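Local coordinates for protein prenylcyclase (Actinoplanes teichomyceticus, PDB 6IJ1) that probably acts on an isoprenoid substrate as a prenylcyclase or prenyltransferase, the exact reaction being undefined, at residues 19-24 with 329-334; 244-249 with 286-291. All coordinates share one frame; numbering follows the deposited sequence.

In the fold
Both contacts converge on helix 327-341. Interaction 1 packs this last helix against the N-terminal helix 10-23, while interaction 2 sits beside it, joining the start of helix 246-256 to the loop 286-291. Along the chain interaction 2 is nested within the long loop that interaction 1 closes, and the two centres lie about 13 Å apart. Thr329 is the direct join: its OG1 is 2.9 Å from Ser288 N, a probable hydrogen bond, and its CG2 packs 3.4 Å from Thr286 O. An acetate ion, probably from the crystallisation liquor, lies about 4 Å from the side chain of Phe20 in interaction 1; whether it marks a functional pocket is not established.

Interaction 1 (19-24 with 329-334); sequences DFLLDR and TTATVL
Leu21 and Leu334 meet tip to tip, CD1 of Leu21 lying 3.7 Å from CD1 of Leu334. Nearer the backbone, the Leu21 and Thr330 side chains slide past each other in opposite directions, with Leu21 CG 4.2 Å from Thr330 CG2, and the methyl CD1 of Leu21 reaches the helix backbone at Ala331 CA, 4.3 Å away. The ring of Phe20 approaches the other branch of Thr330 at an oblique angle, its CE2 being 3.9 Å from Thr330 OG1. With CG2 anti to the backbone N (the OG1 chi1 is -63°), Thr330 turns its methyl to both Leu21 and Phe20, while OG1 stays beside its own backbone N and is bonded to Gly326 O, one turn back. A glycine in place of Thr330 would probably open a gap beside Leu21 CG and leave the Phe20 ring freer to shift. Segments 19-23 and 329-334 run roughly antiparallel, their axes 10.6 Å apart at closest approach and 144° between directions. Helix 10-23 starts the modelled chain and helix 327-341 ends it; their pairing brings the two ends together, consistent with closure of an (alpha/alpha) barrel as in class II terpene cyclases. Around this layer, Leu52 and Val51 of helix 42-52 pack on Leu21 and Leu334 respectively, and Ser284 touches both Phe20 and Thr330. Behind Phe20, just past the end of its helix, Arg24 folds back: Phe20 CE1 lies 3.3 Å above the plane of the guanidinium, over its centre, and a weak bond ties Arg24 NH1 to Phe20 O.

Interaction 2 (244-249 with 286-291); sequences GSPFAT and TPSARL
Thr286 meets Pro246 first, its carbonyl O 3.9 Å from CG of the proline, beside the N-terminus of helix 246-256, where Ser245 is the N-cap. The OG of Ser245 accepts from Ala248 N in a nearly straight bond (174°), and the loop 286-291 packs over that first turn. Past Pro287 comes Ser288, the polar link. Its OG, held between the backbone N and the carbonyl carbon (chi1 44°), donates to that same Thr286 O at 2.9 Å and accepts from Phe247 N at 3.1 Å, so one hydroxyl fixes the loop to itself and to a backbone N-H of the first helical turn. A water makes a second bridge: Ser245 OG donates to it, and it donates to Ser288 O. Ala289, centre of an inverse gamma turn, sets its CA over the centre of one face of the Phe247 ring, a CH-pi contact 3.6 Å from the centroid and 7° off the normal. Asp323 holds Ala289 N and Tyr34 holds Ala289 O, while Trp195 also meets the Phe247 ring. At Arg290 only the backbone comes near, N lying obliquely to the ring, 4.4 Å from Phe247 CE2.

Interaction 1 (19-24 with 329-334)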
ATOM      1  N   ASP A  19       9.178 -17.006   6.710  1.00 18.39           N
ATOM      2  CA  ASP A  19       8.540 -18.189   7.273  1.00 19.73           C
ATOM      3  C   ASP A  19       7.180 -17.849   7.867  1.00 19.27           C
ATOM      4  O   ASP A  19       6.249 -18.619   7.734  1.00 19.88           O
ATOM      5  CB  ASP A  19       9.391 -18.800   8.363  1.00 22.29           C
ATOM      6  CG  ASP A  19      10.660 -19.504   7.819  1.00 33.88           C
ATOM      7  OD1 ASP A  19      10.665 -19.951   6.654  1.00 39.33           O
ATOM      8  OD2 ASP A  19      11.617 -19.598   8.585  1.00 37.89           O
ATOM      9  N   PHE A  20       7.050 -16.708   8.567  1.00 18.32           N
ATOM     10  CA  PHE A  20       5.726 -16.317   9.069  1.00 18.07           C
ATOM     11  C   PHE A  20       4.725 -16.215   7.928  1.00 16.23           C
ATOM     12  O   PHE A  20       3.633 -16.759   7.997  1.00 18.87           O
ATOM     13  CB  PHE A  20       5.831 -14.980   9.828  1.00 16.75           C
ATOM     14  CG  PHE A  20       4.489 -14.393  10.200  1.00 17.44           C
ATOM     15  CD1 PHE A  20       3.871 -14.755  11.379  1.00 17.10           C
ATOM     16  CD2 PHE A  20       3.850 -13.463   9.361  1.00 17.44           C
ATOM     17  CE1 PHE A  20       2.594 -14.205  11.716  1.00 17.14           C
ATOM     18  CE2 PHE A  20       2.607 -12.913   9.715  1.00 17.61           C
ATOM     19  CZ  PHE A  20       1.984 -13.286  10.860  1.00 18.61           C
ATOM     20  N   LEU A  21       5.094 -15.527   6.836  1.00 16.74           N
ATOM     21  CA  LEU A  21       4.112 -15.317   5.778  1.00 17.65           C
ATOM     22  C   LEU A  21       3.787 -16.621   5.045  1.00 17.93           C
ATOM     23  O   LEU A  21       2.639 -16.888   4.734  1.00 19.09           O
ATOM     24  CB  LEU A  21       4.623 -14.278   4.775  1.00 19.08           C
ATOM     25  CG  LEU A  21       4.689 -12.824   5.293  1.00 14.28           C
ATOM     26  CD1 LEU A  21       5.377 -11.939   4.276  1.00 16.53           C
ATOM     27  CD2 LEU A  21       3.259 -12.358   5.601  1.00 16.91           C
ATOM     28  N   LEU A  22       4.797 -17.447   4.770  1.00 18.60           N
ATOM     29  CA  LEU A  22       4.504 -18.735   4.133  1.00 20.17           C
ATOM     30  C   LEU A  22       3.634 -19.614   5.019  1.00 21.92           C
ATOM     31  O   LEU A  22       2.753 -20.310   4.512  1.00 21.24           O
ATOM     32  CB  LEU A  22       5.817 -19.442   3.793  1.00 21.34           C
ATOM     33  CG  LEU A  22       6.635 -18.771   2.716  1.00 20.62           C
ATOM     34  CD1 LEU A  22       7.994 -19.547   2.604  1.00 25.87           C
ATOM     35  CD2 LEU A  22       5.893 -18.718   1.376  1.00 24.36           C
ATOM     36  N   ASP A  23       3.870 -19.613   6.344  1.00 20.22           N
ATOM     37  CA  ASP A  23       3.026 -20.417   7.230  1.00 20.73           C
ATOM     38  C   ASP A  23       1.607 -19.904   7.312  1.00 22.82           C
ATOM     39  O   ASP A  23       0.695 -20.675   7.673  1.00 23.87           O
ATOM     40  CB  ASP A  23       3.640 -20.479   8.631  1.00 22.39           C
ATOM     41  CG  ASP A  23       4.891 -21.353   8.677  1.00 41.12           C
ATOM     42  OD1 ASP A  23       5.167 -22.044   7.667  1.00 48.98           O
ATOM     43  OD2 ASP A  23       5.594 -21.364   9.715  1.00 47.96           O
ATOM     44  N   ARG A  24       1.356 -18.639   6.971  1.00 19.33           N
ATOM     45  CA  ARG A  24       0.007 -18.099   7.025  1.00 21.54           C
ATOM     46  C   ARG A  24      -0.722 -18.170   5.677  1.00 21.45           C
ATOM     47  O   ARG A  24      -1.829 -17.638   5.540  1.00 21.90           O
ATOM     48  CB  ARG A  24       0.039 -16.637   7.550  1.00 22.69           C
ATOM     49  CG  ARG A  24       0.651 -16.345   8.932  1.00 32.80           C
ATOM     50  CD  ARG A  24       0.025 -17.157   9.942  1.00 32.73           C
ATOM     51  NE  ARG A  24       0.493 -16.988  11.337  1.00 41.10           N
ATOM     52  CZ  ARG A  24       1.663 -17.423  11.813  1.00 39.31           C
ATOM     53  NH1 ARG A  24       2.572 -17.947  10.981  1.00 36.83           N
ATOM     54  NH2 ARG A  24       1.947 -17.295  13.126  1.00 38.17           N
ATOM     55  N   THR A 329       1.418  -5.665   7.677  1.00 12.68           N
ATOM     56  CA  THR A 329       2.556  -5.033   8.378  1.00 12.14           C
ATOM     57  C   THR A 329       3.834  -5.794   8.116  1.00 11.67           C
ATOM     58  O   THR A 329       4.867  -5.208   7.810  1.00 13.16           O
ATOM     59  CB  THR A 329       2.299  -4.987   9.905  1.00 13.12           C
ATOM     60  OG1 THR A 329       1.146  -4.203  10.204  1.00 12.80           O
ATOM     61  CG2 THR A 329       3.516  -4.385  10.665  1.00 13.40           C
ATOM     62  N   THR A 330       3.797  -7.114   8.234  1.00 13.30           N
ATOM     63  CA  THR A 330       5.025  -7.879   8.078  1.00 12.41           C
ATOM     64  C   THR A 330       5.564  -7.750   6.662  1.00 13.17           C
ATOM     65  O   THR A 330       6.778  -7.586   6.491  1.00 14.24           O
ATOM     66  CB  THR A 330       4.726  -9.339   8.444  1.00 14.05           C
ATOM     67  OG1 THR A 330       4.333  -9.383   9.805  1.00 15.45           O
ATOM     68  CG2 THR A 330       5.990 -10.206   8.240  1.00 14.75           C
ATOM     69  N   ALA A 331       4.670  -7.808   5.661  1.00 14.46           N
ATOM     70  CA  ALA A 331       5.166  -7.632   4.288  1.00 14.58           C
ATOM     71  C   ALA A 331       5.805  -6.269   4.115  1.00 13.75           C
ATOM     72  O   ALA A 331       6.877  -6.130   3.473  1.00 14.80           O
ATOM     73  CB  ALA A 331       4.033  -7.834   3.275  1.00 14.94           C
ATOM     74  N   THR A 332       5.150  -5.219   4.632  1.00 13.43           N
ATOM     75  CA  THR A 332       5.693  -3.864   4.548  1.00 12.72           C
ATOM     76  C   THR A 332       7.075  -3.767   5.180  1.00 13.19           C
ATOM     77  O   THR A 332       7.998  -3.132   4.613  1.00 13.12           O
ATOM     78  CB  THR A 332       4.712  -2.880   5.217  1.00 13.39           C
ATOM     79  OG1 THR A 332       3.388  -3.061   4.653  1.00 13.55           O
ATOM     80  CG2 THR A 332       5.140  -1.449   5.030  1.00 14.46           C
ATOM     81  N   VAL A 333       7.250  -4.372   6.359  1.00 13.20           N
ATOM     82  CA  VAL A 333       8.524  -4.348   7.035  1.00 13.10           C
ATOM     83  C   VAL A 333       9.570  -5.114   6.233  1.00 14.53           C
ATOM     84  O   VAL A 333      10.709  -4.653   6.114  1.00 14.15           O
ATOM     85  CB  VAL A 333       8.366  -4.941   8.465  1.00 13.35           C
ATOM     86  CG1 VAL A 333       9.779  -5.082   9.071  1.00 14.53           C
ATOM     87  CG2 VAL A 333       7.467  -3.994   9.346  1.00 14.66           C
ATOM     88  N   LEU A 334       9.228  -6.298   5.712  1.00 14.05           N
ATOM     89  CA  LEU A 334      10.232  -7.035   4.927  1.00 13.60           C
ATOM     90  C   LEU A 334      10.685  -6.217   3.727  1.00 15.14           C
ATOM     91  O   LEU A 334      11.883  -6.242   3.386  1.00 17.34           O
ATOM     92  CB  LEU A 334       9.675  -8.381   4.465  1.00 14.76           C
ATOM     93  CG  LEU A 334       9.403  -9.348   5.617  1.00 16.12           C
ATOM     94  CD1 LEU A 334       8.743 -10.628   5.087  1.00 19.62           C
ATOM     95  CD2 LEU A 334      10.722  -9.737   6.351  1.00 22.59           C
TER

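Interaction 2 (244-249 with 286-291)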
ATOM      1  N   GLY A 244       6.299   3.059  18.961  1.00 15.07           N
ATOM      2  CA  GLY A 244       6.902   2.965  17.627  1.00 15.94           C
ATOM      3  C   GLY A 244       6.016   2.097  16.759  1.00 14.31           C
ATOM      4  O   GLY A 244       5.583   1.050  17.232  1.00 14.68           O
ATOM      5  N   SER A 245       5.715   2.574  15.556  1.00 13.33           N
ATOM      6  CA  SER A 245       4.864   1.819  14.611  1.00 11.57           C
ATOM      7  C   SER A 245       5.766   1.050  13.648  1.00 12.22           C
ATOM      8  O   SER A 245       6.529   1.680  12.955  1.00 13.43           O
ATOM      9  CB  SER A 245       3.980   2.768  13.845  1.00 12.46           C
ATOM     10  OG  SER A 245       3.423   2.134  12.706  1.00 12.87           O
ATOM     11  N   PRO A 246       5.766  -0.293  13.643  1.00 11.48           N
ATOM     12  CA  PRO A 246       6.570  -1.020  12.676  1.00 12.62           C
ATOM     13  C   PRO A 246       6.188  -0.572  11.258  1.00 12.77           C
ATOM     14  O   PRO A 246       7.054  -0.389  10.459  1.00 13.64           O
ATOM     15  CB  PRO A 246       6.179  -2.481  12.930  1.00 13.16           C
ATOM     16  CG  PRO A 246       5.774  -2.498  14.381  1.00 14.78           C
ATOM     17  CD  PRO A 246       5.088  -1.166  14.600  1.00 13.69           C
ATOM     18  N   PHE A 247       4.895  -0.383  10.999  1.00 12.09           N
ATOM     19  CA  PHE A 247       4.477   0.041   9.648  1.00 12.23           C
ATOM     20  C   PHE A 247       5.076   1.397   9.285  1.00 13.20           C
ATOM     21  O   PHE A 247       5.704   1.551   8.213  1.00 13.29           O
ATOM     22  CB  PHE A 247       2.937   0.084   9.696  1.00 12.75           C
ATOM     23  CG  PHE A 247       2.250   0.352   8.395  1.00 11.78           C
ATOM     24  CD1 PHE A 247       2.263  -0.616   7.381  1.00 12.86           C
ATOM     25  CD2 PHE A 247       1.561   1.521   8.214  1.00 11.74           C
ATOM     26  CE1 PHE A 247       1.515  -0.388   6.197  1.00 13.40           C
ATOM     27  CE2 PHE A 247       0.795   1.770   7.011  1.00 11.55           C
ATOM     28  CZ  PHE A 247       0.801   0.800   6.030  1.00 12.45           C
ATOM     29  N   ALA A 248       4.872   2.401  10.148  1.00 12.93           N
ATOM     30  CA  ALA A 248       5.349   3.741   9.794  1.00 11.79           C
ATOM     31  C   ALA A 248       6.863   3.794   9.770  1.00 13.38           C
ATOM     32  O   ALA A 248       7.443   4.581   8.987  1.00 13.41           O
ATOM     33  CB  ALA A 248       4.795   4.772  10.773  1.00 14.27           C
ATOM     34  N   THR A 249       7.527   3.019  10.650  1.00 13.17           N
ATOM     35  CA  THR A 249       8.992   3.008  10.676  1.00 11.90           C
ATOM     36  C   THR A 249       9.536   2.428   9.365  1.00 13.39           C
ATOM     37  O   THR A 249      10.486   2.966   8.775  1.00 13.65           O
ATOM     38  CB  THR A 249       9.460   2.176  11.891  1.00 12.80           C
ATOM     39  OG1 THR A 249       8.968   2.815  13.044  1.00 13.52           O
ATOM     40  CG2 THR A 249      10.996   2.173  12.002  1.00 13.69           C
ATOM     41  N   THR A 286       4.098  -6.195  15.153  1.00 13.70           N
ATOM     42  CA  THR A 286       2.814  -5.808  15.729  1.00 12.51           C
ATOM     43  C   THR A 286       1.934  -5.227  14.629  1.00 13.99           C
ATOM     44  O   THR A 286       2.378  -4.320  13.907  1.00 13.88           O
ATOM     45  CB  THR A 286       3.057  -4.761  16.786  1.00 14.40           C
ATOM     46  OG1 THR A 286       3.923  -5.376  17.795  1.00 15.58           O
ATOM     47  CG2 THR A 286       1.727  -4.266  17.409  1.00 15.62           C
ATOM     48  N   PRO A 287       0.683  -5.663  14.496  1.00 12.36           N
ATOM     49  CA  PRO A 287      -0.158  -5.107  13.430  1.00 12.58           C
ATOM     50  C   PRO A 287      -0.282  -3.610  13.600  1.00 11.71           C
ATOM     51  O   PRO A 287      -0.761  -3.099  14.643  1.00 12.84           O
ATOM     52  CB  PRO A 287      -1.504  -5.807  13.612  1.00 12.92           C
ATOM     53  CG  PRO A 287      -1.079  -7.202  14.208  1.00 14.30           C
ATOM     54  CD  PRO A 287       0.028  -6.822  15.143  1.00 12.93           C
ATOM     55  N   SER A 288       0.072  -2.898  12.544  1.00 12.37           N
ATOM     56  CA  SER A 288       0.118  -1.448  12.645  1.00 12.63           C
ATOM     57  C   SER A 288      -0.204  -0.811  11.296  1.00 12.41           C
ATOM     58  O   SER A 288       0.001   0.404  11.129  1.00 12.06           O
ATOM     59  CB  SER A 288       1.519  -1.031  13.165  1.00 12.31           C
ATOM     60  OG  SER A 288       2.573  -1.748  12.505  1.00 12.96           O
ATOM     61  N   ALA A 289      -0.759  -1.572  10.363  1.00 11.80           N
ATOM     62  CA  ALA A 289      -1.129  -1.011   9.063  1.00 11.41           C
ATOM     63  C   ALA A 289      -2.530  -0.411   9.221  1.00 12.05           C
ATOM     64  O   ALA A 289      -3.547  -1.026   8.901  1.00 14.01           O
ATOM     65  CB  ALA A 289      -1.053  -2.103   7.981  1.00 12.53           C
ATOM     66  N   ARG A 290      -2.565   0.806   9.762  1.00 11.15           N
ATOM     67  CA  ARG A 290      -3.810   1.386  10.272  1.00 12.41           C
ATOM     68  C   ARG A 290      -4.518   2.106   9.134  1.00 13.82           C
ATOM     69  O   ARG A 290      -4.058   3.156   8.662  1.00 14.47           O
ATOM     70  CB  ARG A 290      -3.536   2.344  11.446  1.00 14.35           C
ATOM     71  CG  ARG A 290      -2.788   1.668  12.632  1.00 14.96           C
ATOM     72  CD  ARG A 290      -3.462   0.337  13.109  1.00 18.28           C
ATOM     73  NE  ARG A 290      -4.607   0.545  13.982  1.00 18.07           N
ATOM     74  CZ  ARG A 290      -4.517   0.712  15.328  1.00 17.40           C
ATOM     75  NH1 ARG A 290      -3.392   0.796  15.915  1.00 18.34           N
ATOM     76  NH2 ARG A 290      -5.578   0.914  16.039  1.00 15.74           N
ATOM     77  N   LEU A 291      -5.602   1.501   8.693  1.00 14.09           N
ATOM     78  CA  LEU A 291      -6.370   1.918   7.523  1.00 14.73           C
ATOM     79  C   LEU A 291      -7.586   2.659   8.039  1.00 16.13           C
ATOM     80  O   LEU A 291      -8.340   2.116   8.852  1.00 17.49           O
ATOM     81  CB  LEU A 291      -6.769   0.657   6.741  1.00 16.44           C
ATOM     82  CG  LEU A 291      -7.317   0.667   5.327  1.00 23.34           C
ATOM     83  CD1 LEU A 291      -7.533  -0.795   4.990  1.00 31.12           C
ATOM     84  CD2 LEU A 291      -8.636   1.392   5.411  1.00 29.52           C
TER
HETATM   85  O   HOH W   1       0.904   2.748  12.191  1.00 13.14           O